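Local coordinates for protein endo-1,4-beta-mannanase (PDB 5Y6T) that probably hydrolyses internal beta-1,4-mannosidic links of mannans, as a cold-adapted endo-acting mannanase of glycoside hydrolase family 5 from an earthworm, at residues D178-F183 with L249-G254; I199-L204 with R241-D246. All blocks are in the same frame, centred on the assembly; numbering follows the deposited sequence.

Contact 1 (D178-F183 with L249-G254)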
loop_
_atom_site.group_PDB
_atom_site.type_symbol
_atom_site.label_atom_id
_atom_site.label_comp_id
_atom_site.label_asym_id
_atom_site.label_seq_id
_atom_site.Cartn_x
_atom_site.Cartn_y
_atom_site.Cartn_z
ATOM N N ASP A 178 -18.848 18.155 7.055
ATOM C CA ASP A 178 -17.864 19.093 7.451
ATOM C C ASP A 178 -17.938 20.232 6.491
ATOM O O ASP A 178 -18.188 20.053 5.261
ATOM C CB ASP A 178 -16.426 18.544 7.459
ATOM C CG ASP A 178 -15.533 19.310 8.453
ATOM O OD1 ASP A 178 -15.585 18.991 9.701
ATOM O OD2 ASP A 178 -14.730 20.179 8.061
ATOM N N GLY A 179 -17.626 21.410 7.021
ATOM C CA GLY A 179 -17.388 22.614 6.218
ATOM C C GLY A 179 -16.207 22.552 5.270
ATOM O O GLY A 179 -16.238 23.151 4.179
ATOM N N ASN A 180 -15.159 21.782 5.631
ATOM C CA ASN A 180 -14.022 21.583 4.733
ATOM C C ASN A 180 -14.284 20.294 3.959
ATOM O O ASN A 180 -14.409 19.224 4.530
ATOM C CB ASN A 180 -12.718 21.501 5.492
ATOM C CG ASN A 180 -11.517 21.440 4.590
ATOM O OD1 ASN A 180 -11.570 20.907 3.472
ATOM N ND2 ASN A 180 -10.450 22.041 5.043
ATOM N N PRO A 181 -14.440 20.390 2.628
ATOM C CA PRO A 181 -14.844 19.138 1.926
ATOM C C PRO A 181 -13.809 18.039 2.056
ATOM O O PRO A 181 -14.149 16.874 2.004
ATOM C CB PRO A 181 -14.972 19.574 0.442
ATOM C CG PRO A 181 -14.865 21.038 0.423
ATOM C CD PRO A 181 -14.371 21.557 1.742
ATOM N N CYS A 182 -12.563 18.388 2.246
ATOM C CA CYS A 182 -11.507 17.394 2.454
ATOM C C CYS A 182 -11.778 16.472 3.636
ATOM O O CYS A 182 -11.316 15.300 3.641
ATOM C CB CYS A 182 -10.136 18.034 2.643
ATOM S SG CYS A 182 -9.397 18.598 1.082
ATOM N N PHE A 183 -12.530 16.991 4.624
ATOM C CA PHE A 183 -12.793 16.252 5.900
ATOM C C PHE A 183 -14.205 15.713 5.965
ATOM O O PHE A 183 -14.537 14.976 6.865
ATOM C CB PHE A 183 -12.539 17.200 7.102
ATOM C CG PHE A 183 -11.233 17.886 7.082
ATOM C CD1 PHE A 183 -10.130 17.421 6.402
ATOM C CD2 PHE A 183 -11.097 19.065 7.770
ATOM C CE1 PHE A 183 -8.951 18.118 6.379
ATOM C CE2 PHE A 183 -9.906 19.766 7.791
ATOM C CZ PHE A 183 -8.830 19.304 7.043
ATOM N N LEU A 249 -4.299 16.257 1.899
ATOM C CA LEU A 249 -3.233 15.789 2.855
ATOM C C LEU A 249 -2.539 16.978 3.468
ATOM O O LEU A 249 -2.369 17.057 4.659
ATOM C CB LEU A 249 -2.214 14.903 2.219
ATOM C CG LEU A 249 -2.782 13.543 1.804
ATOM C CD1 LEU A 249 -1.745 12.630 1.265
ATOM C CD2 LEU A 249 -3.480 12.851 2.973
ATOM N N ILE A 250 -2.205 17.963 2.655
ATOM C CA ILE A 250 -1.584 19.188 3.199
ATOM C C ILE A 250 -2.529 19.998 4.063
ATOM O O ILE A 250 -2.105 20.514 5.130
ATOM C CB ILE A 250 -0.969 20.070 2.076
ATOM C CG1 ILE A 250 0.162 19.344 1.339
ATOM C CG2 ILE A 250 -0.309 21.328 2.674
ATOM C CD1 ILE A 250 0.544 19.892 -0.011
ATOM N N ASP A 251 -3.801 20.094 3.667
ATOM C CA ASP A 251 -4.806 20.811 4.458
ATOM C C ASP A 251 -4.920 20.181 5.849
ATOM O O ASP A 251 -4.886 20.890 6.894
ATOM C CB ASP A 251 -6.136 20.835 3.772
ATOM C CG ASP A 251 -7.006 21.980 4.247
ATOM O OD1 ASP A 251 -6.602 22.602 5.250
ATOM O OD2 ASP A 251 -8.076 22.213 3.637
ATOM N N ALA A 252 -4.856 18.862 5.896
ATOM C CA ALA A 252 -4.979 18.123 7.164
ATOM C C ALA A 252 -3.760 18.173 8.038
ATOM O O ALA A 252 -3.907 18.331 9.269
ATOM C CB ALA A 252 -5.363 16.677 6.853
ATOM N N GLY A 253 -2.557 17.972 7.469
ATOM C CA GLY A 253 -1.358 17.745 8.291
ATOM C C GLY A 253 -0.393 18.898 8.307
ATOM O O GLY A 253 0.572 18.883 9.055
ATOM N N GLY A 254 -0.593 19.809 7.339
ATOM C CA GLY A 254 0.249 21.006 7.216
ATOM C C GLY A 254 1.585 20.927 6.575
ATOM O O GLY A 254 2.273 21.953 6.456
#
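Asp251, in the last turn of helix 246-253, meets the loop 178-183 in two ways: its carboxylate takes a hydrogen bond from Asn180, while its backbone lies against the ring of Phe183. The Asn180 and Asp251 side chains approach from opposite directions, each extended with CG anti to its own backbone N (chi1 -174° for Asn180). Asn180 ND2 donates to Asp251 OD2 over 2.8 Å in an almost straight bond. The acceptor lies in the amide plane, but the donor reaches the carboxylate from above, 49° out of its plane. The amide is held at its other end too, where Asn180 OD1 accepts from Cys182 N at 3.0 Å in an Asx turn; one Asn side chain therefore both shapes the loop and reaches the helix. Asp178 OD2 closes a second Asx turn onto Asn180 N, 2.9 Å away.

Phe183 lies alongside the polar pair, with Asn180 CG over one face of its ring near the rim, 3.9 Å above the plane. Its CZ points edge-on at the helix backbone, 4.2 Å from Asp251 C, and its CE1 touches Ala252 CB obliquely at 3.9 Å. Gln202 and Gln205 of helix 201-218 also pack on Phe183. Beside them the disulfide from Cys182 to Cys248 joins the same loop covalently to the same helix. The arrangement is that of a long loop following a barrel strand, tied by a disulfide to a neighbouring helix of the (beta/alpha)8 barrel expected of family 5 glycosidases, with the amide bond and the ring packing beside it.

Contact 2 (I199-L204 with R241-D246)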
loop_
_atom_site.group_PDB
_atom_site.type_symbol
_atom_site.label_atom_id
_atom_site.label_comp_id
_atom_site.label_asym_id
_atom_site.label_seq_id
_atom_site.Cartn_x
_atom_site.Cartn_y
_atom_site.Cartn_z
ATOM N N ILE A 199 -12.576 7.202 13.623
ATOM C CA ILE A 199 -11.641 8.300 13.794
ATOM C C ILE A 199 -11.969 9.320 12.723
ATOM O O ILE A 199 -12.226 8.952 11.578
ATOM C CB ILE A 199 -10.204 7.762 13.609
ATOM C CG1 ILE A 199 -9.888 6.716 14.682
ATOM C CG2 ILE A 199 -9.141 8.893 13.710
ATOM C CD1 ILE A 199 -8.523 6.055 14.539
ATOM N N PRO A 200 -11.912 10.602 13.064
ATOM C CA PRO A 200 -12.162 11.616 12.032
ATOM C C PRO A 200 -11.240 11.516 10.869
ATOM O O PRO A 200 -10.024 11.385 11.057
ATOM C CB PRO A 200 -11.915 12.924 12.771
ATOM C CG PRO A 200 -12.204 12.619 14.214
ATOM C CD PRO A 200 -11.672 11.220 14.393
ATOM N N MET A 201 -11.764 11.759 9.678
ATOM C CA MET A 201 -10.940 11.793 8.486
ATOM C C MET A 201 -9.757 12.729 8.564
ATOM O O MET A 201 -8.623 12.360 8.171
ATOM C CB MET A 201 -11.816 12.114 7.252
ATOM C CG MET A 201 -10.991 12.171 5.960
ATOM S SD MET A 201 -10.198 10.641 5.471
ATOM C CE MET A 201 -11.569 9.788 4.704
ATOM N N GLN A 202 -9.980 13.943 9.080
ATOM C CA GLN A 202 -8.869 14.885 9.236
ATOM C C GLN A 202 -7.685 14.312 9.998
ATOM O O GLN A 202 -6.513 14.605 9.606
ATOM C CB GLN A 202 -9.346 16.159 9.889
ATOM C CG GLN A 202 -8.246 17.199 10.035
ATOM C CD GLN A 202 -7.471 17.158 11.316
ATOM O OE1 GLN A 202 -7.987 16.741 12.380
ATOM N NE2 GLN A 202 -6.224 17.616 11.240
ATOM N N ARG A 203 -7.932 13.494 11.058
ATOM C CA ARG A 203 -6.829 12.931 11.833
ATOM C C ARG A 203 -6.059 11.854 11.040
ATOM O O ARG A 203 -4.827 11.765 11.136
ATOM C CB ARG A 203 -7.326 12.394 13.172
ATOM C CG ARG A 203 -7.888 13.468 14.087
ATOM C CD ARG A 203 -8.095 12.884 15.469
ATOM N NE ARG A 203 -8.525 13.842 16.503
ATOM C CZ ARG A 203 -7.694 14.593 17.239
ATOM N NH1 ARG A 203 -6.382 14.563 17.054
ATOM N NH2 ARG A 203 -8.185 15.359 18.193
ATOM N N LEU A 204 -6.795 11.080 10.218
ATOM C CA LEU A 204 -6.177 10.061 9.357
ATOM C C LEU A 204 -5.317 10.705 8.297
ATOM O O LEU A 204 -4.152 10.298 8.073
ATOM C CB LEU A 204 -7.207 9.149 8.731
ATOM C CG LEU A 204 -8.015 8.358 9.784
ATOM C CD1 LEU A 204 -9.137 7.575 9.101
ATOM C CD2 LEU A 204 -7.144 7.404 10.598
ATOM N N ARG A 241 -15.266 11.057 -3.456
ATOM C CA ARG A 241 -14.306 12.099 -3.184
ATOM C C ARG A 241 -12.905 11.490 -3.053
ATOM O O ARG A 241 -12.733 10.377 -2.532
ATOM C CB ARG A 241 -14.686 12.793 -1.864
ATOM C CG ARG A 241 -13.669 13.848 -1.367
ATOM C CD ARG A 241 -14.258 14.784 -0.319
ATOM N NE ARG A 241 -15.278 15.621 -0.938
ATOM C CZ ARG A 241 -16.479 15.925 -0.430
ATOM N NH1 ARG A 241 -16.823 15.511 0.749
ATOM N NH2 ARG A 241 -17.335 16.646 -1.130
ATOM N N ASN A 242 -11.923 12.236 -3.447
ATOM C CA ASN A 242 -10.528 11.837 -3.278
ATOM C C ASN A 242 -9.885 12.487 -2.052
ATOM O O ASN A 242 -9.579 13.696 -2.038
ATOM C CB ASN A 242 -9.719 12.116 -4.549
ATOM C CG ASN A 242 -8.329 11.516 -4.494
ATOM O OD1 ASN A 242 -7.840 11.095 -3.466
ATOM N ND2 ASN A 242 -7.690 11.459 -5.638
ATOM N N TYR A 243 -9.751 11.698 -1.000
ATOM C CA TYR A 243 -9.308 12.187 0.291
ATOM C C TYR A 243 -7.813 12.278 0.402
ATOM O O TYR A 243 -7.311 12.807 1.369
ATOM C CB TYR A 243 -9.874 11.308 1.386
ATOM C CG TYR A 243 -11.309 11.465 1.494
ATOM C CD1 TYR A 243 -11.877 12.536 2.205
ATOM C CD2 TYR A 243 -12.172 10.532 0.915
ATOM C CE1 TYR A 243 -13.230 12.677 2.255
ATOM C CE2 TYR A 243 -13.569 10.677 0.966
ATOM C CZ TYR A 243 -14.092 11.764 1.671
ATOM O OH TYR A 243 -15.467 11.920 1.733
ATOM N N TYR A 244 -7.074 11.852 -0.625
ATOM C CA TYR A 244 -5.611 11.738 -0.468
ATOM C C TYR A 244 -4.871 12.533 -1.549
ATOM O O TYR A 244 -3.703 12.298 -1.826
ATOM C CB TYR A 244 -5.176 10.234 -0.466
ATOM C CG TYR A 244 -5.989 9.455 0.531
ATOM C CD1 TYR A 244 -5.725 9.538 1.853
ATOM C CD2 TYR A 244 -7.143 8.780 0.140
ATOM C CE1 TYR A 244 -6.528 8.923 2.801
ATOM C CE2 TYR A 244 -7.906 8.112 1.073
ATOM C CZ TYR A 244 -7.600 8.179 2.406
ATOM O OH TYR A 244 -8.430 7.520 3.342
ATOM N N THR A 245 -5.567 13.525 -2.090
ATOM C CA THR A 245 -4.933 14.509 -2.950
ATOM C C THR A 245 -3.923 15.310 -2.180
ATOM O O THR A 245 -3.980 15.404 -0.966
ATOM C CB THR A 245 -5.959 15.481 -3.533
ATOM O OG1 THR A 245 -6.564 16.196 -2.460
ATOM C CG2 THR A 245 -7.042 14.720 -4.338
ATOM N N ASP A 246 -3.009 15.959 -2.907
ATOM C CA ASP A 246 -2.015 16.839 -2.277
ATOM C C ASP A 246 -2.711 17.890 -1.453
ATOM O O ASP A 246 -2.359 18.121 -0.309
ATOM C CB ASP A 246 -1.149 17.545 -3.311
ATOM C CG ASP A 246 -0.325 16.609 -4.149
ATOM O OD1 ASP A 246 -0.395 15.367 -4.081
ATOM O OD2 ASP A 246 0.496 17.131 -4.894
#
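Met201, in the first turn of helix 201-218 directly after Pro200 at the N-cap, lays its terminal methyl over one face of the Tyr243 ring. Its side chain leaves the helix with CG anti to the backbone N, then bends at chi2 (63°) and again at chi3, which turns CE onto the ring and brings the thioether across Tyr243 at about a right angle. Met201 CE stands 3.8 Å from the centroid of the Tyr243 ring, 18° off the ring normal and displaced toward the CG side, a CH-pi contact; its closest ring atom is Tyr243 CG at 3.6 Å. Sulfur adds an oblique Met-aromatic contact, Met201 SD lying 4.7 Å from the same centroid. Arg241 CG covers the opposite face, so the ring is sandwiched between two aliphatic groups. The methyl also reaches the phenol end of Tyr244, with Met201 CE 4.1 Å from Tyr244 OH.

Both tyrosine hydroxyls have polar partners beyond the contact, Asp184 O for Tyr243 and Glu169 for Tyr244, while an Asx turn from Asn242 OD1 to Tyr244 N shapes the chain between the rings. The join itself is thus one of dispersion and CH-pi attraction: a bent thioether fits the aromatic surface, and hydrogen bonds to other residues help to hold the rings that receive it.

Contact 2 is nested along the chain within the loop closed by contact 1, their centres 7 Å apart. Contact 2 is wholly buried and apolar, whereas contact 1, farther from the centre of the chain, is only partly buried and places an amide-carboxylate bond at its exposed side. Segment 241-246 runs directly into the helix that carries 249-254, and Gln202 NE2 of contact 2 probably bonds to Ala252 O of contact 1. Gln205 also joins them, donating to both Cys182 O and Tyr243 O. Inward, Tyr244 meets Pro168, the proline of an Asn-Glu-Pro sequence like that carrying the acid/base glutamate in family 5 enzymes, and Glu169 just after it, which puts contact 2 probably near the active site.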